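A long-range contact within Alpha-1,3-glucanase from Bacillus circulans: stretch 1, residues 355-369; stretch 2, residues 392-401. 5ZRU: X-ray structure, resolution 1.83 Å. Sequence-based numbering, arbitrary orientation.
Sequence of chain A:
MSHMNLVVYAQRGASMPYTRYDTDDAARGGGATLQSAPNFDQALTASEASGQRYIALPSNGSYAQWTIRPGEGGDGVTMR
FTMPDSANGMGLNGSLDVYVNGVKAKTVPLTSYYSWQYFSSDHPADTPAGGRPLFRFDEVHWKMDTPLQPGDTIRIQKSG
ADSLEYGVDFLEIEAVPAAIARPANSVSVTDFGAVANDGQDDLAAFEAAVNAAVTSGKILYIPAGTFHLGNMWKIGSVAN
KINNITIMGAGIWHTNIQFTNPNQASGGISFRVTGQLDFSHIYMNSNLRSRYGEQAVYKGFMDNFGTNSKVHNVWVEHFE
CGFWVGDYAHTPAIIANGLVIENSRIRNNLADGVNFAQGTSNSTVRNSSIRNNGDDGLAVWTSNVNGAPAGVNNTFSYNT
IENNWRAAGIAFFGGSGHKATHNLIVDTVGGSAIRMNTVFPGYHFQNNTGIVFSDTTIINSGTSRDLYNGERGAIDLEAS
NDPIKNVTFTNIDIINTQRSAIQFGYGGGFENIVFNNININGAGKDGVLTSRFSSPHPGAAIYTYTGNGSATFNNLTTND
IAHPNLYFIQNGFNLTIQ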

# COMPACT_ATOMS: atom_id res chain seq x y z
N ASN A 355 -0.67 7.83 -5.52
CA ASN A 355 -1.63 8.39 -6.46
C ASN A 355 -0.90 9.25 -7.48
O ASN A 355 -0.21 10.21 -7.11
CB ASN A 355 -2.71 9.18 -5.74
CG ASN A 355 -3.93 9.43 -6.61
OD1 ASN A 355 -3.82 9.92 -7.74
ND2 ASN A 355 -5.10 9.07 -6.10
N PHE A 356 -1.03 8.90 -8.76
CA PHE A 356 -0.58 9.71 -9.89
C PHE A 356 -1.72 10.63 -10.29
O PHE A 356 -2.64 10.22 -11.00
CB PHE A 356 -0.19 8.81 -11.06
CG PHE A 356 1.10 8.05 -10.87
CD1 PHE A 356 2.03 8.44 -9.91
CD2 PHE A 356 1.40 6.95 -11.68
CE1 PHE A 356 3.23 7.73 -9.75
CE2 PHE A 356 2.60 6.24 -11.53
CZ PHE A 356 3.52 6.64 -10.56
N ALA A 357 -1.68 11.89 -9.86
CA ALA A 357 -2.80 12.81 -10.04
C ALA A 357 -2.38 14.00 -10.90
O ALA A 357 -1.22 14.14 -11.29
CB ALA A 357 -3.35 13.27 -8.69
N GLN A 358 -3.35 14.87 -11.20
CA GLN A 358 -3.05 16.18 -11.81
C GLN A 358 -2.24 16.05 -13.09
O GLN A 358 -1.30 16.82 -13.33
CB GLN A 358 -2.32 17.08 -10.80
CG GLN A 358 -3.23 17.68 -9.75
CD GLN A 358 -4.21 18.64 -10.38
OE1 GLN A 358 -5.34 18.26 -10.72
NE2 GLN A 358 -3.79 19.88 -10.56
N GLY A 359 -2.59 15.07 -13.92
CA GLY A 359 -1.95 14.92 -15.21
C GLY A 359 -0.62 14.21 -15.21
O GLY A 359 0.04 14.18 -16.25
N THR A 360 -0.18 13.68 -14.07
CA THR A 360 0.98 12.80 -14.04
C THR A 360 0.86 11.77 -15.16
O THR A 360 -0.17 11.11 -15.29
CB THR A 360 1.07 12.09 -12.69
OG1 THR A 360 1.18 13.06 -11.64
CG2 THR A 360 2.26 11.15 -12.66
N SER A 361 1.92 11.64 -15.96
CA SER A 361 1.88 10.85 -17.19
C SER A 361 3.16 10.04 -17.35
O SER A 361 4.21 10.36 -16.79
CB SER A 361 1.68 11.74 -18.43
OG SER A 361 0.41 12.39 -18.39
N ASN A 362 3.04 8.97 -18.15
CA ASN A 362 4.18 8.15 -18.54
C ASN A 362 4.99 7.70 -17.34
O ASN A 362 6.21 7.53 -17.43
CB ASN A 362 5.07 8.90 -19.54
CG ASN A 362 4.34 9.20 -20.81
OD1 ASN A 362 3.87 8.29 -21.49
ND2 ASN A 362 4.22 10.48 -21.15
N SER A 363 4.32 7.49 -16.21
CA SER A 363 4.98 7.23 -14.94
C SER A 363 4.63 5.83 -14.46
O SER A 363 3.66 5.22 -14.92
CB SER A 363 4.59 8.28 -13.90
OG SER A 363 5.03 9.57 -14.30
N THR A 364 5.43 5.32 -13.53
CA THR A 364 5.43 3.89 -13.23
C THR A 364 5.63 3.65 -11.73
O THR A 364 6.44 4.32 -11.09
CB THR A 364 6.53 3.17 -14.02
OG1 THR A 364 6.35 3.40 -15.43
CG2 THR A 364 6.51 1.66 -13.74
N VAL A 365 4.90 2.68 -11.19
CA VAL A 365 5.27 2.03 -9.92
C VAL A 365 5.56 0.57 -10.24
O VAL A 365 4.72 -0.11 -10.84
CB VAL A 365 4.16 2.13 -8.85
CG1 VAL A 365 4.62 1.44 -7.57
CG2 VAL A 365 3.78 3.59 -8.58
N ARG A 366 6.76 0.10 -9.88
CA ARG A 366 7.10 -1.27 -10.21
C ARG A 366 7.96 -1.91 -9.14
O ARG A 366 8.66 -1.24 -8.37
CB ARG A 366 7.79 -1.37 -11.58
CG ARG A 366 9.14 -0.69 -11.66
CD ARG A 366 9.68 -0.72 -13.10
NE ARG A 366 11.02 -0.15 -13.16
CZ ARG A 366 11.59 0.33 -14.26
NH1 ARG A 366 10.94 0.30 -15.42
NH2 ARG A 366 12.81 0.84 -14.20
N ASN A 367 7.90 -3.24 -9.11
CA ASN A 367 8.64 -4.08 -8.18
C ASN A 367 8.61 -3.54 -6.75
O ASN A 367 9.64 -3.40 -6.09
CB ASN A 367 10.09 -4.29 -8.63
CG ASN A 367 10.71 -5.50 -7.99
OD1 ASN A 367 10.14 -6.59 -8.06
ND2 ASN A 367 11.83 -5.32 -7.31
N SER A 368 7.41 -3.28 -6.26
CA SER A 368 7.25 -2.67 -4.95
C SER A 368 6.23 -3.43 -4.12
O SER A 368 5.35 -4.13 -4.64
CB SER A 368 6.83 -1.20 -5.08
OG SER A 368 7.87 -0.43 -5.68
N SER A 369 6.38 -3.30 -2.81
CA SER A 369 5.48 -3.90 -1.83
C SER A 369 4.53 -2.80 -1.37
O SER A 369 4.98 -1.81 -0.79
CB SER A 369 6.28 -4.47 -0.65
OG SER A 369 5.44 -4.74 0.47
N VAL A 392 -1.92 10.33 -18.73
CA VAL A 392 -1.90 9.25 -19.72
C VAL A 392 -0.71 8.32 -19.50
O VAL A 392 0.32 8.71 -18.94
CB VAL A 392 -1.87 9.79 -21.17
CG1 VAL A 392 -3.11 10.62 -21.48
CG2 VAL A 392 -0.59 10.58 -21.43
N ASN A 393 -0.87 7.07 -19.95
CA ASN A 393 0.22 6.10 -20.10
C ASN A 393 0.96 5.83 -18.79
O ASN A 393 2.18 5.72 -18.76
CB ASN A 393 1.21 6.56 -21.17
CG ASN A 393 0.53 6.92 -22.47
OD1 ASN A 393 -0.54 6.41 -22.78
ND2 ASN A 393 1.16 7.82 -23.25
N ASN A 394 0.23 5.68 -17.69
CA ASN A 394 0.87 5.29 -16.44
C ASN A 394 0.83 3.77 -16.28
O ASN A 394 -0.03 3.09 -16.83
CB ASN A 394 0.19 5.97 -15.24
CG ASN A 394 0.38 7.48 -15.27
OD1 ASN A 394 1.48 7.97 -15.54
ND2 ASN A 394 -0.69 8.23 -15.02
N THR A 395 1.81 3.24 -15.54
CA THR A 395 2.02 1.80 -15.44
C THR A 395 2.23 1.38 -13.99
O THR A 395 3.08 1.94 -13.30
CB THR A 395 3.25 1.37 -16.24
OG1 THR A 395 3.09 1.75 -17.61
CG2 THR A 395 3.48 -0.14 -16.11
N PHE A 396 1.48 0.36 -13.55
CA PHE A 396 1.63 -0.26 -12.24
C PHE A 396 1.94 -1.74 -12.48
O PHE A 396 1.02 -2.53 -12.71
CB PHE A 396 0.34 -0.14 -11.40
CG PHE A 396 -0.05 1.28 -11.04
CD1 PHE A 396 0.90 2.23 -10.72
CD2 PHE A 396 -1.39 1.64 -10.99
CE1 PHE A 396 0.52 3.54 -10.38
CE2 PHE A 396 -1.78 2.93 -10.65
CZ PHE A 396 -0.83 3.88 -10.35
N SER A 397 3.22 -2.13 -12.43
CA SER A 397 3.56 -3.49 -12.83
C SER A 397 4.54 -4.13 -11.86
O SER A 397 5.37 -3.46 -11.25
CB SER A 397 4.13 -3.52 -14.26
OG SER A 397 3.09 -3.20 -15.19
N TYR A 398 4.43 -5.46 -11.74
CA TYR A 398 5.35 -6.26 -10.93
C TYR A 398 5.33 -5.84 -9.46
O TYR A 398 6.36 -5.79 -8.80
CB TYR A 398 6.78 -6.21 -11.48
CG TYR A 398 6.90 -6.88 -12.83
CD1 TYR A 398 7.03 -8.26 -12.93
CD2 TYR A 398 6.86 -6.14 -14.01
CE1 TYR A 398 7.13 -8.89 -14.17
CE2 TYR A 398 6.96 -6.75 -15.25
CZ TYR A 398 7.09 -8.12 -15.32
OH TYR A 398 7.19 -8.71 -16.56
N ASN A 399 4.14 -5.59 -8.94
CA ASN A 399 3.97 -5.20 -7.54
C ASN A 399 3.22 -6.28 -6.78
O ASN A 399 2.43 -7.03 -7.36
CB ASN A 399 3.22 -3.88 -7.42
CG ASN A 399 3.91 -2.76 -8.15
OD1 ASN A 399 5.04 -2.40 -7.81
ND2 ASN A 399 3.26 -2.22 -9.19
N THR A 400 3.49 -6.37 -5.48
CA THR A 400 2.73 -7.21 -4.57
C THR A 400 1.94 -6.29 -3.65
O THR A 400 2.53 -5.53 -2.87
CB THR A 400 3.64 -8.13 -3.77
OG1 THR A 400 4.32 -9.02 -4.67
CG2 THR A 400 2.83 -8.95 -2.79
N ILE A 401 0.62 -6.37 -3.74
CA ILE A 401 -0.29 -5.41 -3.13
C ILE A 401 -1.17 -6.20 -2.17
O ILE A 401 -2.05 -6.95 -2.60
CB ILE A 401 -1.12 -4.67 -4.19
CG1 ILE A 401 -0.15 -4.03 -5.20
CG2 ILE A 401 -2.04 -3.63 -3.54
CD1 ILE A 401 -0.81 -3.48 -6.43
O HOH W 1 4.31 4.21 -17.78
O HOH W 2 3.30 -6.03 -0.22

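Strands 364-366 and 395-397 run side by side and parallel, their axes 4° apart and 4.7 Å at closest approach, in a register that sets Asn362 by Asn393 and Thr364 by Thr395.

The backbone ladder comes first. Thr395 N donates to Ser363 O (2.8 Å), Val365 N to Thr395 O (2.9 Å), and Ser397 N to Val365 O (3.0 Å). Asn367 N to Ser397 O (3.3 Å) is weak, but Thr400 N to Ser368 O (3.0 Å) resumes the pattern beyond it. Asn362 N to Val392 O (2.8 Å) anchors the other end.

Where the chains bend, asparagine takes over, because one amide carries both a donor and an acceptor. Asn394 ND2 donates to Thr360 O (2.9 Å) while its OD1 accepts from Ser363 N (3.0 Å). Asn399 repeats the device five residues on: ND2 donates to Val365 O (3.1 Å), which already serves Ser397 N, and OD1 accepts from Ser368 N (3.0 Å). Each amide thus bridges two backbone positions three residues apart, and both residues are buried, with OD1 and ND2 of each hydrogen-bonded.

Serine works at shorter range. Ser361 OG accepts from Val392 N (3.1 Å) and donates to Gly359 O (2.8 Å), tying the contact to the type I' turn from Ala357 to Thr360. Ser363 OG and Ser368 OG, both in the m rotamer, turn back to the carbonyls two residues earlier, Ser361 O (2.7 Å) and Arg366 O (2.9 Å).

On the face bearing Val365 and Phe396, the packing is apolar: Phe396 CE1 lies 3.6 Å from Phe356 CE2 and 3.7 Å from Val365 CG2, the two rings meeting obliquely. Thr364 and Thr395, on the other face, are partly exposed, and water reaches this side; one molecule donates to Ser363 O (3.1 Å) and Asn393 O (2.8 Å) and accepts from Thr395 OG1 (2.8 Å).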